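Local coordinates for protein macromomycin (Streptomyces macromomyceticus, PDB 2MCM) that binds non-covalently the cytotoxic, DNA-cleaving chromophore of the antibiotic auromomycin, here crystallised as the chromophore-free apoprotein, at residues P2-N14 with D100-A112. Residues are numbered along the deposited sequence; the frame is centred on the assembly and turned at random.
Sequences PGVTVTPATGLSN and DSGEGAAQAITFA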
loop_
_atom_site.group_PDB
_atom_site.type_symbol
_atom_site.label_atom_id
_atom_site.label_comp_id
_atom_site.label_asym_id
_atom_site.label_seq_id
_atom_site.Cartn_x
_atom_site.Cartn_y
_atom_site.Cartn_z
ATOM N N PRO A 2 -10.570 8.106 7.265
ATOM C CA PRO A 2 -9.367 7.270 7.197
ATOM C C PRO A 2 -8.072 7.890 7.606
ATOM O O PRO A 2 -7.698 8.997 7.191
ATOM C CB PRO A 2 -9.296 6.691 5.780
ATOM C CG PRO A 2 -10.623 6.990 5.174
ATOM C CD PRO A 2 -11.279 8.088 5.992
ATOM N N GLY A 3 -7.310 7.101 8.388
ATOM C CA GLY A 3 -5.965 7.545 8.801
ATOM C C GLY A 3 -5.122 6.208 8.807
ATOM O O GLY A 3 -5.734 5.180 9.109
ATOM N N VAL A 4 -3.872 6.386 8.491
ATOM C CA VAL A 4 -3.039 5.134 8.481
ATOM C C VAL A 4 -1.677 5.492 9.101
ATOM O O VAL A 4 -1.189 6.633 8.965
ATOM C CB VAL A 4 -2.835 4.663 7.025
ATOM C CG1 VAL A 4 -1.796 5.515 6.312
ATOM C CG2 VAL A 4 -2.431 3.182 6.995
ATOM N N THR A 5 -1.080 4.515 9.708
ATOM C CA THR A 5 0.272 4.616 10.253
ATOM C C THR A 5 0.997 3.335 9.747
ATOM O O THR A 5 0.340 2.294 9.723
ATOM C CB THR A 5 0.167 4.597 11.831
ATOM O OG1 THR A 5 1.543 5.068 12.179
ATOM C CG2 THR A 5 -0.148 3.287 12.459
ATOM N N VAL A 6 2.182 3.491 9.271
ATOM C CA VAL A 6 3.018 2.327 8.801
ATOM C C VAL A 6 4.236 2.286 9.718
ATOM O O VAL A 6 4.922 3.313 9.833
ATOM C CB VAL A 6 3.387 2.520 7.370
ATOM C CG1 VAL A 6 4.324 1.389 6.847
ATOM C CG2 VAL A 6 2.206 2.647 6.411
ATOM N N THR A 7 4.445 1.110 10.340
ATOM C CA THR A 7 5.594 1.027 11.268
ATOM C C THR A 7 6.443 -0.211 11.029
ATOM O O THR A 7 5.845 -1.283 10.995
ATOM C CB THR A 7 4.974 0.826 12.733
ATOM O OG1 THR A 7 4.083 1.940 12.981
ATOM C CG2 THR A 7 6.109 0.754 13.757
ATOM N N PRO A 8 7.724 -0.078 10.826
ATOM C CA PRO A 8 8.458 1.182 10.731
ATOM C C PRO A 8 8.184 1.743 9.313
ATOM O O PRO A 8 7.628 1.018 8.452
ATOM C CB PRO A 8 9.942 0.797 10.809
ATOM C CG PRO A 8 10.011 -0.676 10.615
ATOM C CD PRO A 8 8.599 -1.269 10.627
ATOM N N ALA A 9 8.551 3.003 9.080
ATOM C CA ALA A 9 8.313 3.558 7.715
ATOM C C ALA A 9 9.573 4.087 7.072
ATOM O O ALA A 9 9.525 4.466 5.878
ATOM C CB ALA A 9 7.312 4.737 7.830
ATOM N N THR A 10 10.739 4.144 7.700
ATOM C CA THR A 10 11.985 4.677 7.122
ATOM C C THR A 10 13.178 3.726 7.385
ATOM O O THR A 10 13.056 2.980 8.364
ATOM C CB THR A 10 12.365 6.071 7.811
ATOM O OG1 THR A 10 12.400 5.810 9.256
ATOM C CG2 THR A 10 11.315 7.148 7.502
ATOM N N GLY A 11 14.179 3.855 6.555
ATOM C CA GLY A 11 15.395 3.022 6.648
ATOM C C GLY A 11 15.002 1.547 6.454
ATOM O O GLY A 11 15.631 0.669 7.116
ATOM N N LEU A 12 13.990 1.272 5.655
ATOM C CA LEU A 12 13.559 -0.150 5.522
ATOM C C LEU A 12 14.544 -0.893 4.653
ATOM O O LEU A 12 15.285 -0.436 3.815
ATOM C CB LEU A 12 12.159 -0.053 4.779
ATOM C CG LEU A 12 11.088 0.654 5.573
ATOM C CD1 LEU A 12 9.790 0.666 4.778
ATOM C CD2 LEU A 12 10.783 0.013 6.961
ATOM N N SER A 13 14.429 -2.264 4.914
ATOM C CA SER A 13 15.236 -3.192 4.111
ATOM C C SER A 13 14.338 -3.816 3.038
ATOM O O SER A 13 13.109 -3.887 3.256
ATOM C CB SER A 13 15.592 -4.424 5.013
ATOM O OG SER A 13 16.372 -3.991 6.106
ATOM N N ASN A 14 14.906 -4.348 2.009
ATOM C CA ASN A 14 14.211 -5.093 0.967
ATOM C C ASN A 14 13.679 -6.381 1.633
ATOM O O ASN A 14 14.496 -7.077 2.321
ATOM C CB ASN A 14 15.201 -5.433 -0.165
ATOM C CG ASN A 14 14.470 -6.167 -1.248
ATOM O OD1 ASN A 14 13.413 -5.762 -1.762
ATOM N ND2 ASN A 14 15.040 -7.294 -1.706
ATOM N N ASP A 100 -12.650 0.057 -3.187
ATOM C CA ASP A 100 -12.964 0.180 -4.625
ATOM C C ASP A 100 -13.446 1.603 -4.970
ATOM O O ASP A 100 -13.417 1.914 -6.169
ATOM C CB ASP A 100 -13.959 -0.885 -5.047
ATOM C CG ASP A 100 -13.273 -2.274 -5.021
ATOM O OD1 ASP A 100 -12.092 -2.365 -5.365
ATOM O OD2 ASP A 100 -13.937 -3.276 -4.694
ATOM N N SER A 101 -13.789 2.381 -3.978
ATOM C CA SER A 101 -14.227 3.779 -4.272
ATOM C C SER A 101 -13.127 4.744 -4.048
ATOM O O SER A 101 -13.310 5.996 -4.141
ATOM C CB SER A 101 -15.417 4.106 -3.388
ATOM O OG SER A 101 -14.914 4.364 -2.069
ATOM N N GLY A 102 -11.918 4.302 -3.697
ATOM C CA GLY A 102 -10.816 5.231 -3.503
ATOM C C GLY A 102 -10.793 5.790 -2.108
ATOM O O GLY A 102 -9.875 6.612 -1.799
ATOM N N GLU A 103 -11.604 5.349 -1.208
ATOM C CA GLU A 103 -11.562 5.772 0.192
ATOM C C GLU A 103 -10.352 5.081 0.866
ATOM O O GLU A 103 -10.218 3.819 0.788
ATOM C CB GLU A 103 -12.820 5.251 0.900
ATOM C CG GLU A 103 -12.911 5.758 2.310
ATOM C CD GLU A 103 -13.665 5.123 3.389
ATOM O OE1 GLU A 103 -14.091 4.008 3.443
ATOM O OE2 GLU A 103 -13.887 6.001 4.288
ATOM N N GLY A 104 -9.479 5.763 1.562
ATOM C CA GLY A 104 -8.313 5.110 2.213
ATOM C C GLY A 104 -7.257 6.140 2.533
ATOM O O GLY A 104 -7.531 7.351 2.629
ATOM N N ALA A 105 -6.031 5.645 2.734
ATOM C CA ALA A 105 -4.931 6.577 3.069
ATOM C C ALA A 105 -3.612 5.862 2.791
ATOM O O ALA A 105 -3.631 4.591 2.662
ATOM C CB ALA A 105 -5.045 6.843 4.569
ATOM N N ALA A 106 -2.530 6.559 2.724
ATOM C CA ALA A 106 -1.229 5.978 2.452
ATOM C C ALA A 106 -0.165 6.804 3.159
ATOM O O ALA A 106 -0.340 7.983 3.532
ATOM C CB ALA A 106 -0.917 5.862 0.954
ATOM N N GLN A 107 0.985 6.174 3.422
ATOM C CA GLN A 107 2.117 6.841 4.048
ATOM C C GLN A 107 3.373 6.653 3.238
ATOM O O GLN A 107 3.673 5.434 2.868
ATOM C CB GLN A 107 2.311 6.378 5.478
ATOM C CG GLN A 107 3.561 6.965 6.137
ATOM C CD GLN A 107 3.619 6.626 7.597
ATOM O OE1 GLN A 107 2.742 6.146 8.295
ATOM N NE2 GLN A 107 4.744 6.981 8.220
ATOM N N ALA A 108 4.147 7.606 2.837
ATOM C CA ALA A 108 5.389 7.470 2.055
ATOM C C ALA A 108 6.412 6.701 2.976
ATOM O O ALA A 108 6.408 6.874 4.186
ATOM C CB ALA A 108 5.870 8.920 1.811
ATOM N N ILE A 109 7.141 5.810 2.261
ATOM C CA ILE A 109 8.138 5.021 3.077
ATOM C C ILE A 109 9.468 5.232 2.369
ATOM O O ILE A 109 9.566 5.601 1.189
ATOM C CB ILE A 109 7.695 3.516 3.094
ATOM C CG1 ILE A 109 7.640 3.051 1.630
ATOM C CG2 ILE A 109 6.434 3.309 3.927
ATOM C CD1 ILE A 109 7.364 1.472 1.563
ATOM N N THR A 110 10.563 4.936 3.118
ATOM C CA THR A 110 11.875 5.070 2.515
ATOM C C THR A 110 12.725 3.823 2.898
ATOM O O THR A 110 12.517 3.279 3.963
ATOM C CB THR A 110 12.660 6.332 2.993
ATOM O OG1 THR A 110 12.986 6.167 4.379
ATOM C CG2 THR A 110 11.828 7.647 2.833
ATOM N N PHE A 111 13.623 3.534 2.003
ATOM C CA PHE A 111 14.527 2.365 2.197
ATOM C C PHE A 111 15.948 2.859 2.438
ATOM O O PHE A 111 16.425 3.829 1.842
ATOM C CB PHE A 111 14.524 1.546 0.890
ATOM C CG PHE A 111 13.183 0.860 0.696
ATOM C CD1 PHE A 111 12.152 1.518 0.058
ATOM C CD2 PHE A 111 12.953 -0.395 1.205
ATOM C CE1 PHE A 111 10.897 0.886 -0.074
ATOM C CE2 PHE A 111 11.724 -1.071 1.067
ATOM C CZ PHE A 111 10.700 -0.421 0.394
ATOM N N ALA A 112 16.578 2.037 3.251
ATOM C CA ALA A 112 18.016 2.301 3.594
ATOM C C ALA A 112 18.899 2.106 2.391
ATOM O O ALA A 112 19.894 2.917 2.404
ATOM C CB ALA A 112 18.338 1.364 4.754
ATOM O OXT ALA A 112 18.671 1.265 1.506
HETATM O O HOH W 1 5.741 5.762 11.096
HETATM O O HOH W 2 17.229 -0.977 1.749
#
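Gln107 reaches from strand 104-109 to the backbone of strand 3-7, where its OE1 accepts a hydrogen bond from Val6 N at 2.9 Å. The donor stands above the carboxamide plane, 45° out of it. With CG anti to the backbone N and the chain extended beyond, the amide spans the gap between the two strands; its NE2 lies 3.4 Å from Ala9 CB and donates to a water that in turn donates to Val6 O, so the amide grips both polar atoms of Val6, one directly and one through water.

Farther along, from Ala9 and Thr110 on, the backbones pair directly. Thr110 N donates to Ala9 O, Leu12 N to Thr110 O at 3.0 Å on an in-plane lone pair and nearly straight (173°), and Ala112 N to Leu12 O at 2.8 Å. A second water links Leu12 O to the terminal carboxylate, whose OXT also forms a salt bridge with Lys89.

Apolar contacts run along the two segments: in the modelled conformer Val4 CG1 meets Ala105 CB at 3.9 Å, and Val6 CG1 meets Ile109 CG2 crosswise. Leu12 CD1 approaches Ile109 CB at 3.9 Å, while Leu12 CB touches Phe111 CD2 at 3.7 Å; Leu12 and Phe111 both pack on Val68. At the far end the Pro2 ring crosses Glu103 at about a right angle, CG against OE2, while OE1 is hydrogen-bonded to Tyr31 OH.

Strands 3-7 and 104-109 run 30° apart, each hydrogen-bonded to its own sheet, the first to 16-23 and the second to 93-98. Edge strands of two sheets thus meet along one side and close through the C-terminal tail, as in the immunoglobulin-like beta-sandwich of the neocarzinostatin family.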